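Long-range contacts in glycoside hydrolase YxiA (Bacillus licheniformis, PDB 3LV4), which probably hydrolyses the alpha-1,5-linked arabinose backbone of arabinan as a calcium-binding family 43 glycoside hydrolase: residues Ser9-His14 / Trp43-Ser48; Gly87-Tyr92 / Asp111-Pro116; Lys302-Phe307 / His338-Glu343. All coordinates share one frame; numbering follows the deposited sequence.

Contact 1 of 3, residues Ser9-His14 / Trp43-Ser48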
loop_
_atom_site.group_PDB
_atom_site.type_symbol
_atom_site.label_atom_id
_atom_site.label_comp_id
_atom_site.label_asym_id
_atom_site.label_seq_id
_atom_site.Cartn_x
_atom_site.Cartn_y
_atom_site.Cartn_z
ATOM N N SER A 9 -11.351 -15.848 6.686
ATOM C CA SER A 9 -12.254 -15.192 7.625
ATOM C C SER A 9 -11.992 -13.704 7.491
ATOM O O SER A 9 -10.863 -13.258 7.698
ATOM C CB SER A 9 -11.980 -15.647 9.063
ATOM O OG SER A 9 -12.014 -17.059 9.159
ATOM N N GLU A 10 -13.022 -12.944 7.136
ATOM C CA GLU A 10 -12.830 -11.561 6.712
ATOM C C GLU A 10 -12.905 -10.573 7.864
ATOM O O GLU A 10 -13.603 -10.795 8.860
ATOM C CB GLU A 10 -13.872 -11.159 5.653
ATOM C CG GLU A 10 -14.132 -12.184 4.550
ATOM C CD GLU A 10 -12.920 -12.464 3.673
ATOM O OE1 GLU A 10 -11.836 -11.885 3.908
ATOM O OE2 GLU A 10 -13.060 -13.276 2.734
ATOM N N VAL A 11 -12.180 -9.469 7.716
ATOM C CA VAL A 11 -12.281 -8.372 8.666
ATOM C C VAL A 11 -12.334 -7.042 7.947
ATOM O O VAL A 11 -11.989 -6.935 6.767
ATOM C CB VAL A 11 -11.119 -8.350 9.697
ATOM C CG1 VAL A 11 -11.224 -9.546 10.655
ATOM C CG2 VAL A 11 -9.750 -8.296 8.992
ATOM N N THR A 12 -12.777 -6.030 8.678
ATOM C CA THR A 12 -12.913 -4.697 8.132
ATOM C C THR A 12 -11.953 -3.780 8.873
ATOM O O THR A 12 -12.149 -3.477 10.058
ATOM C CB THR A 12 -14.368 -4.219 8.250
ATOM O OG1 THR A 12 -15.213 -5.121 7.522
ATOM C CG2 THR A 12 -14.529 -2.827 7.684
ATOM N N VAL A 13 -10.884 -3.385 8.180
ATOM C CA VAL A 13 -9.850 -2.532 8.754
ATOM C C VAL A 13 -9.361 -1.624 7.641
ATOM O O VAL A 13 -8.607 -2.055 6.767
ATOM C CB VAL A 13 -8.643 -3.349 9.313
ATOM C CG1 VAL A 13 -7.549 -2.416 9.843
ATOM C CG2 VAL A 13 -9.086 -4.295 10.408
ATOM N N HIS A 14 -9.806 -0.373 7.664
ATOM C CA HIS A 14 -9.420 0.592 6.635
ATOM C C HIS A 14 -7.962 1.021 6.838
ATOM O O HIS A 14 -7.540 1.273 7.969
ATOM C CB HIS A 14 -10.351 1.810 6.703
ATOM C CG HIS A 14 -10.523 2.519 5.397
ATOM N ND1 HIS A 14 -11.435 2.119 4.440
ATOM C CD2 HIS A 14 -9.916 3.623 4.893
ATOM C CE1 HIS A 14 -11.375 2.934 3.403
ATOM N NE2 HIS A 14 -10.459 3.855 3.652
ATOM N N TRP A 43 -8.619 -13.946 9.638
ATOM C CA TRP A 43 -8.472 -12.815 10.546
ATOM C C TRP A 43 -9.567 -12.794 11.595
ATOM O O TRP A 43 -10.695 -13.232 11.346
ATOM C CB TRP A 43 -8.484 -11.492 9.773
ATOM C CG TRP A 43 -7.331 -11.338 8.821
ATOM C CD1 TRP A 43 -7.285 -11.753 7.522
ATOM C CD2 TRP A 43 -6.059 -10.723 9.093
ATOM N NE1 TRP A 43 -6.064 -11.436 6.968
ATOM C CE2 TRP A 43 -5.296 -10.804 7.911
ATOM C CE3 TRP A 43 -5.495 -10.117 10.221
ATOM C CZ2 TRP A 43 -3.994 -10.307 7.823
ATOM C CZ3 TRP A 43 -4.201 -9.612 10.131
ATOM C CH2 TRP A 43 -3.463 -9.716 8.939
ATOM N N THR A 44 -9.212 -12.283 12.771
ATOM C CA THR A 44 -10.153 -12.052 13.846
ATOM C C THR A 44 -10.226 -10.557 14.125
ATOM O O THR A 44 -9.203 -9.903 14.319
ATOM C CB THR A 44 -9.711 -12.793 15.112
ATOM O OG1 THR A 44 -9.734 -14.203 14.858
ATOM C CG2 THR A 44 -10.633 -12.470 16.280
ATOM N N GLN A 45 -11.431 -10.009 14.122
ATOM C CA GLN A 45 -11.600 -8.590 14.396
ATOM C C GLN A 45 -11.363 -8.316 15.879
ATOM O O GLN A 45 -11.943 -8.977 16.739
ATOM C CB GLN A 45 -13.006 -8.138 14.001
ATOM C CG GLN A 45 -13.184 -6.628 13.975
ATOM C CD GLN A 45 -12.840 -6.040 12.624
ATOM O OE1 GLN A 45 -13.246 -6.572 11.585
ATOM N NE2 GLN A 45 -12.090 -4.939 12.626
ATOM N N ILE A 46 -10.512 -7.340 16.179
ATOM C CA ILE A 46 -10.249 -6.967 17.568
ATOM C C ILE A 46 -11.007 -5.702 17.963
ATOM O O ILE A 46 -11.608 -5.637 19.044
ATOM C CB ILE A 46 -8.747 -6.757 17.830
ATOM C CG1 ILE A 46 -7.971 -8.053 17.605
ATOM C CG2 ILE A 46 -8.512 -6.243 19.254
ATOM C CD1 ILE A 46 -6.477 -7.812 17.416
ATOM N N SER A 47 -10.978 -4.706 17.082
ATOM C CA SER A 47 -11.653 -3.429 17.310
ATOM C C SER A 47 -12.075 -2.850 15.960
ATOM O O SER A 47 -11.499 -3.221 14.930
ATOM C CB SER A 47 -10.721 -2.458 18.042
ATOM O OG SER A 47 -9.569 -2.161 17.266
ATOM N N SER A 48 -13.051 -1.935 15.964
ATOM C CA SER A 48 -13.656 -1.450 14.718
ATOM C C SER A 48 -13.866 0.058 14.627
ATOM O O SER A 48 -13.930 0.613 13.526
ATOM C CB SER A 48 -14.996 -2.142 14.482
ATOM O OG SER A 48 -14.802 -3.532 14.348
HETATM O O HOH W 1 -13.436 -12.659 10.721
HETATM O O HOH W 2 -14.321 -2.520 11.340
#

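Contact 2 of 3, residues Gly87-Tyr92 / Asp111-Pro116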
loop_
_atom_site.group_PDB
_atom_site.type_symbol
_atom_site.label_atom_id
_atom_site.label_comp_id
_atom_site.label_asym_id
_atom_site.label_seq_id
_atom_site.Cartn_x
_atom_site.Cartn_y
_atom_site.Cartn_z
ATOM N N GLY A 87 11.282 -3.014 23.067
ATOM C CA GLY A 87 10.275 -4.060 23.033
ATOM C C GLY A 87 8.850 -3.561 23.169
ATOM O O GLY A 87 7.893 -4.347 23.103
ATOM N N LYS A 88 8.693 -2.254 23.361
ATOM C CA LYS A 88 7.358 -1.676 23.469
ATOM C C LYS A 88 6.771 -1.331 22.101
ATOM O O LYS A 88 7.480 -1.291 21.091
ATOM C CB LYS A 88 7.350 -0.469 24.414
ATOM C CG LYS A 88 7.868 -0.833 25.813
ATOM C CD LYS A 88 7.576 0.236 26.837
ATOM C CE LYS A 88 8.139 -0.171 28.199
ATOM N NZ LYS A 88 7.765 -1.577 28.569
ATOM N N PHE A 89 5.464 -1.096 22.078
ATOM C CA PHE A 89 4.755 -0.874 20.830
ATOM C C PHE A 89 4.344 0.580 20.714
ATOM O O PHE A 89 3.615 1.107 21.556
ATOM C CB PHE A 89 3.558 -1.827 20.726
ATOM C CG PHE A 89 3.958 -3.271 20.753
ATOM C CD1 PHE A 89 3.947 -3.993 21.944
ATOM C CD2 PHE A 89 4.401 -3.896 19.597
ATOM C CE1 PHE A 89 4.336 -5.317 21.967
ATOM C CE2 PHE A 89 4.796 -5.224 19.615
ATOM C CZ PHE A 89 4.766 -5.935 20.795
ATOM N N TYR A 90 4.843 1.221 19.662
ATOM C CA TYR A 90 4.684 2.651 19.466
ATOM C C TYR A 90 3.660 2.908 18.378
ATOM O O TYR A 90 3.890 2.581 17.205
ATOM C CB TYR A 90 6.032 3.277 19.090
ATOM C CG TYR A 90 6.984 3.361 20.260
ATOM C CD1 TYR A 90 7.534 2.212 20.826
ATOM C CD2 TYR A 90 7.315 4.589 20.811
ATOM C CE1 TYR A 90 8.386 2.291 21.906
ATOM C CE2 TYR A 90 8.164 4.685 21.882
ATOM C CZ TYR A 90 8.699 3.539 22.430
ATOM O OH TYR A 90 9.541 3.656 23.508
HETATM N N MSE A 91 2.523 3.472 18.783
HETATM C CA MSE A 91 1.470 3.838 17.854
HETATM C C MSE A 91 1.570 5.302 17.458
HETATM O O MSE A 91 1.515 6.201 18.296
HETATM C CB MSE A 91 0.089 3.569 18.448
HETATM C CG MSE A 91 -1.057 4.007 17.529
HETATM SE SE MSE A 91 -2.826 3.791 18.367
HETATM C CE MSE A 91 -2.861 1.827 18.440
ATOM N N TYR A 92 1.725 5.529 16.164
ATOM C CA TYR A 92 1.686 6.865 15.616
ATOM C C TYR A 92 0.259 7.119 15.156
ATOM O O TYR A 92 -0.178 6.601 14.127
ATOM C CB TYR A 92 2.720 6.982 14.497
ATOM C CG TYR A 92 4.115 6.829 15.078
ATOM C CD1 TYR A 92 4.861 7.945 15.443
ATOM C CD2 TYR A 92 4.651 5.568 15.339
ATOM C CE1 TYR A 92 6.127 7.813 16.008
ATOM C CE2 TYR A 92 5.913 5.427 15.909
ATOM C CZ TYR A 92 6.643 6.555 16.237
ATOM O OH TYR A 92 7.887 6.432 16.815
ATOM N N ASP A 111 2.648 -1.608 26.388
ATOM C CA ASP A 111 3.521 -2.724 26.755
ATOM C C ASP A 111 3.161 -3.948 25.928
ATOM O O ASP A 111 4.025 -4.734 25.545
ATOM C CB ASP A 111 3.378 -3.073 28.242
ATOM C CG ASP A 111 3.876 -1.972 29.153
ATOM O OD1 ASP A 111 4.797 -1.228 28.755
ATOM O OD2 ASP A 111 3.340 -1.855 30.275
ATOM N N ASP A 112 1.868 -4.098 25.672
ATOM C CA ASP A 112 1.330 -5.222 24.920
ATOM C C ASP A 112 0.717 -4.727 23.624
ATOM O O ASP A 112 0.105 -3.661 23.596
ATOM C CB ASP A 112 0.261 -5.931 25.742
ATOM C CG ASP A 112 0.819 -7.068 26.551
ATOM O OD1 ASP A 112 0.698 -8.231 26.095
ATOM O OD2 ASP A 112 1.388 -6.797 27.631
ATOM N N ILE A 113 0.860 -5.508 22.556
ATOM C CA ILE A 113 0.453 -5.030 21.245
ATOM C C ILE A 113 -1.047 -4.729 21.140
ATOM O O ILE A 113 -1.449 -3.869 20.357
ATOM C CB ILE A 113 0.902 -5.980 20.113
ATOM C CG1 ILE A 113 0.781 -5.269 18.755
ATOM C CG2 ILE A 113 0.123 -7.291 20.171
ATOM C CD1 ILE A 113 1.548 -5.917 17.669
ATOM N N GLU A 114 -1.871 -5.412 21.934
ATOM C CA GLU A 114 -3.308 -5.160 21.897
ATOM C C GLU A 114 -3.757 -4.096 22.896
ATOM O O GLU A 114 -4.955 -3.918 23.126
ATOM C CB GLU A 114 -4.111 -6.454 22.074
ATOM C CG GLU A 114 -3.868 -7.451 20.950
ATOM C CD GLU A 114 -4.751 -8.674 21.040
ATOM O OE1 GLU A 114 -5.881 -8.565 21.560
ATOM O OE2 GLU A 114 -4.323 -9.743 20.572
ATOM N N GLY A 115 -2.801 -3.379 23.473
ATOM C CA GLY A 115 -3.122 -2.253 24.332
ATOM C C GLY A 115 -3.062 -2.551 25.815
ATOM O O GLY A 115 -2.749 -3.669 26.218
ATOM N N PRO A 116 -3.368 -1.546 26.645
ATOM C CA PRO A 116 -3.764 -0.209 26.190
ATOM C C PRO A 116 -2.574 0.656 25.787
ATOM O O PRO A 116 -1.469 0.493 26.317
ATOM C CB PRO A 116 -4.439 0.388 27.429
ATOM C CG PRO A 116 -3.718 -0.267 28.582
ATOM C CD PRO A 116 -3.409 -1.672 28.116
HETATM O O HOH W 3 7.037 -4.415 27.164
#

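Contact 3 of 3, residues Lys302-Phe307 / His338-Glu343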
loop_
_atom_site.group_PDB
_atom_site.type_symbol
_atom_site.label_atom_id
_atom_site.label_comp_id
_atom_site.label_asym_id
_atom_site.label_seq_id
_atom_site.Cartn_x
_atom_site.Cartn_y
_atom_site.Cartn_z
ATOM N N LYS A 302 9.392 -14.835 1.599
ATOM C CA LYS A 302 8.183 -14.348 0.940
ATOM C C LYS A 302 7.901 -12.896 1.327
ATOM O O LYS A 302 8.265 -12.463 2.419
ATOM C CB LYS A 302 6.968 -15.208 1.305
ATOM C CG LYS A 302 7.015 -16.650 0.816
ATOM C CD LYS A 302 5.599 -17.227 0.845
ATOM C CE LYS A 302 5.569 -18.721 0.752
ATOM N NZ LYS A 302 4.178 -19.228 1.024
ATOM N N SER A 303 7.262 -12.155 0.420
ATOM C CA SER A 303 6.758 -10.809 0.707
ATOM C C SER A 303 5.245 -10.761 0.474
ATOM O O SER A 303 4.699 -11.537 -0.324
ATOM C CB SER A 303 7.442 -9.757 -0.187
ATOM O OG SER A 303 8.822 -9.625 0.104
ATOM N N TYR A 304 4.576 -9.840 1.161
ATOM C CA TYR A 304 3.127 -9.722 1.107
ATOM C C TYR A 304 2.684 -8.275 1.045
ATOM O O TYR A 304 3.246 -7.409 1.710
ATOM C CB TYR A 304 2.495 -10.352 2.343
ATOM C CG TYR A 304 2.859 -11.797 2.567
ATOM C CD1 TYR A 304 2.120 -12.814 1.986
ATOM C CD2 TYR A 304 3.934 -12.142 3.380
ATOM C CE1 TYR A 304 2.441 -14.138 2.201
ATOM C CE2 TYR A 304 4.269 -13.468 3.598
ATOM C CZ TYR A 304 3.516 -14.461 3.009
ATOM O OH TYR A 304 3.832 -15.786 3.223
ATOM N N LEU A 305 1.654 -8.035 0.246
ATOM C CA LEU A 305 1.006 -6.736 0.161
ATOM C C LEU A 305 -0.288 -6.843 0.949
ATOM O O LEU A 305 -1.096 -7.736 0.691
ATOM C CB LEU A 305 0.695 -6.416 -1.301
ATOM C CG LEU A 305 0.200 -5.003 -1.613
ATOM C CD1 LEU A 305 1.353 -3.996 -1.520
ATOM C CD2 LEU A 305 -0.422 -4.955 -3.002
ATOM N N ILE A 306 -0.471 -5.956 1.924
ATOM C CA ILE A 306 -1.676 -5.947 2.747
ATOM C C ILE A 306 -2.397 -4.629 2.518
ATOM O O ILE A 306 -1.795 -3.565 2.632
ATOM C CB ILE A 306 -1.347 -6.088 4.248
ATOM C CG1 ILE A 306 -0.577 -7.387 4.513
ATOM C CG2 ILE A 306 -2.629 -6.011 5.113
ATOM C CD1 ILE A 306 0.930 -7.217 4.487
ATOM N N PHE A 307 -3.683 -4.694 2.190
ATOM C CA PHE A 307 -4.419 -3.494 1.795
ATOM C C PHE A 307 -5.904 -3.665 2.071
ATOM O O PHE A 307 -6.361 -4.762 2.405
ATOM C CB PHE A 307 -4.166 -3.173 0.308
ATOM C CG PHE A 307 -4.494 -4.310 -0.632
ATOM C CD1 PHE A 307 -3.615 -5.380 -0.786
ATOM C CD2 PHE A 307 -5.678 -4.308 -1.357
ATOM C CE1 PHE A 307 -3.917 -6.434 -1.654
ATOM C CE2 PHE A 307 -5.989 -5.352 -2.232
ATOM C CZ PHE A 307 -5.109 -6.415 -2.382
ATOM N N HIS A 338 -4.260 -13.226 -7.413
ATOM C CA HIS A 338 -5.233 -13.690 -6.418
ATOM C C HIS A 338 -4.736 -13.571 -4.982
ATOM O O HIS A 338 -3.531 -13.595 -4.734
ATOM C CB HIS A 338 -5.646 -15.131 -6.701
ATOM C CG HIS A 338 -6.259 -15.313 -8.046
ATOM N ND1 HIS A 338 -7.469 -14.745 -8.389
ATOM C CD2 HIS A 338 -5.823 -15.962 -9.150
ATOM C CE1 HIS A 338 -7.758 -15.054 -9.640
ATOM N NE2 HIS A 338 -6.775 -15.791 -10.125
ATOM N N ARG A 339 -5.674 -13.468 -4.040
ATOM C CA ARG A 339 -5.322 -13.318 -2.634
ATOM C C ARG A 339 -4.522 -14.527 -2.135
ATOM O O ARG A 339 -4.637 -15.635 -2.671
ATOM C CB ARG A 339 -6.581 -13.110 -1.771
ATOM C CG ARG A 339 -7.454 -14.350 -1.650
ATOM C CD ARG A 339 -8.839 -14.034 -1.110
ATOM N NE ARG A 339 -8.820 -13.383 0.196
ATOM C CZ ARG A 339 -9.906 -13.219 0.950
ATOM N NH1 ARG A 339 -11.082 -13.659 0.518
ATOM N NH2 ARG A 339 -9.821 -12.619 2.130
ATOM N N TYR A 340 -3.717 -14.301 -1.103
ATOM C CA TYR A 340 -2.824 -15.323 -0.566
ATOM C C TYR A 340 -3.569 -16.504 0.044
ATOM O O TYR A 340 -4.441 -16.323 0.892
ATOM C CB TYR A 340 -1.899 -14.706 0.484
ATOM C CG TYR A 340 -0.918 -15.691 1.074
ATOM C CD1 TYR A 340 0.030 -16.315 0.275
ATOM C CD2 TYR A 340 -0.935 -15.991 2.430
ATOM C CE1 TYR A 340 0.931 -17.218 0.804
ATOM C CE2 TYR A 340 -0.038 -16.890 2.969
ATOM C CZ TYR A 340 0.898 -17.496 2.151
ATOM O OH TYR A 340 1.795 -18.399 2.675
ATOM N N ALA A 341 -3.197 -17.712 -0.376
ATOM C CA ALA A 341 -3.822 -18.932 0.123
ATOM C C ALA A 341 -2.780 -19.974 0.522
ATOM O O ALA A 341 -3.069 -21.173 0.558
ATOM C CB ALA A 341 -4.769 -19.502 -0.914
ATOM N N GLY A 342 -1.568 -19.518 0.820
ATOM C CA GLY A 342 -0.511 -20.418 1.250
ATOM C C GLY A 342 0.399 -20.888 0.128
ATOM O O GLY A 342 1.301 -21.699 0.351
ATOM N N GLU A 343 0.166 -20.387 -1.079
ATOM C CA GLU A 343 0.917 -20.840 -2.248
ATOM C C GLU A 343 2.357 -20.342 -2.210
ATOM O O GLU A 343 2.668 -19.343 -1.562
ATOM C CB GLU A 343 0.238 -20.375 -3.548
ATOM C CG GLU A 343 0.486 -18.908 -3.917
ATOM C CD GLU A 343 -0.373 -17.927 -3.136
ATOM O OE1 GLU A 343 -1.296 -18.363 -2.414
ATOM O OE2 GLU A 343 -0.118 -16.707 -3.248
#

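Contact 1 of 3, residues Ser9-His14 / Trp43-Ser48
The side-chain amide nitrogen of Gln45 is gripped twice: NE2 donates to Thr12 O at 3.0 Å and to Ser47 O at 2.9 Å, one N-H to each. Both acceptors lie near the amide plane, although NE2 itself stands above the plane of each carbonyl. The other end of the amide completes the pairing, since Gln45 OE1 accepts Thr12 N at 3.0 Å, in plane, on a lone pair and almost straight (172°). Three bonds thus settle the flip of the amide. The chain gets there with CG anti to the backbone N (chi1 -168°) and a bend at chi2. In the five-bladed beta-propeller of this family, strand 44-47 is the outermost strand of its blade, and a classic beta bulge sets Ile46 and Ser47 against Ser34. Segment 9-14 runs beside it and also pairs through Val11 with Val320 of strand 319-327. Val11 points toward segment 43-48 and crosses Trp43 at about a right angle, with CG1 and CG2 each 3.5 Å from Trp43 CB. Farther back, Trp43 N donates to Ser9 O at 3.0 Å, on an in-plane lone pair, and a water donates to both Glu10 O and Trp43 O.

Contact 2 of 3, residues Gly87-Tyr92 / Asp111-Pro116
Phe89 has the largest share of this contact, and its ring is set by two ordinary torsions. CG lies anti to the carbonyl carbon, beside the backbone N, and chi2 of 95° turns the ring across the CA-CB-CG plane, so that one face is presented to Ile113. The beta carbon of Ile113 sits almost on the ring axis, CB being 3.8 Å from the centroid of the Phe89 ring and only 5° off its normal, a well-centred CH-pi contact. Ile113 holds CG1 anti to its backbone N, and with chi2 also extended the chain continues along the ring until CD1 lies 3.8 Å from Phe89 CE2. Its CG2 takes the crowded position between N and carbonyl carbon. The opposite face of the ring receives Gly87 O, 3.8 Å above the Phe89 plane and offset toward the rim. Asp111 O approaches the edge, 3.6 Å from Phe89 CE1, where the slightly positive ring hydrogens would probably suit it.

Lys88 and Asp111 lie side by side and point the same way. The lysine is extended through chi2 and chi3, then bends at chi4 (-48°), which brings NZ to 3.0 Å from Asp111 OD1 in a salt bridge. NZ comes from well above the carboxylate plane. A type I turn from Asp112 to Gly115, closed by Gly115 N to Asp112 O at 2.9 Å, shapes the loop bearing Ile113.

That loop joins strands 103-110 and 118-126 of one propeller blade. Phe89, paired through its backbone with Ala110, reaches strand 80-83 at Val81 and Gln83, while Phe89 and Ile113 together pack on Ile19 and Ala21 of strand 17-21 in another blade.

Contact 3 of 3, residues Lys302-Phe307 / His338-Glu343
A T-shaped tyrosine pair joins a strand of the five-bladed propeller, 303-310, to a loop, 338-343, that falls within the C-terminal lipocalin-like region. Tyr340 supplies the face and Tyr304 the edge, with the centroids of the Tyr304 and Tyr340 rings 4.9 Å apart and their planes at 75°.

From CB, the Tyr340 side chain leaves with CG anti to the backbone N (chi1 -179°), which directs the ring at the strand. Its six carbons, CG to CZ, lie at nearly equal distances around Tyr304 CE1, which stands 3.5 Å above the centre of the Tyr340 ring. CZ also meets the other hydroxyl, Tyr304 OH being 3.6 Å from Tyr340 CZ. At the tip, Tyr340 OH accepts a hydrogen bond from Lys302 NZ at 3.0 Å, the ammonium arriving at the ring edge, and lies 3.4 Å from Tyr304 OH, at best a weak hydrogen bond. The opposite face is occupied by Gly342 N, 3.3 Å above the centre of the Tyr340 ring, so both faces of the ring are covered. An alanine in place of Tyr340 would remove the ring that Tyr304 CE1 meets and one oxygen partner of Lys302 NZ, and would probably loosen the hold of the loop on the strand.

The extended Lys302 chain brings its ammonium to a second acceptor, Lys302 NZ to Glu343 O at 3.0 Å, from above the carbonyl plane. Leu40 packs against both tyrosines. Glu343 in turn ties the loop to itself: its OE1 takes Ala341 N at 2.9 Å through the syn lone pair.

The three contacts follow one another along the chain, yet contact 1 touches both of the others. Toward contact 3, its centre about 17 Å away, the link is ionic: Glu10 OE1 and Arg339 NH2 form a salt bridge of 2.8 Å, tying the N-terminal part of the chain to the loop 338-343. Toward contact 2, with centres about 18 Å apart, it is packing, Ile46 CD1 on Glu114 CD at 4.1 Å. Contacts 2 and 3 do not meet, their nearest atoms being about 13 Å apart. Contact 1 also lies nearest the predicted catalytic centre: the Val13 side chain is about 7 Å from that of Asp15, the predicted proton acceptor, which follows closely in the chain, and about 10 Å from a bound calcium ion.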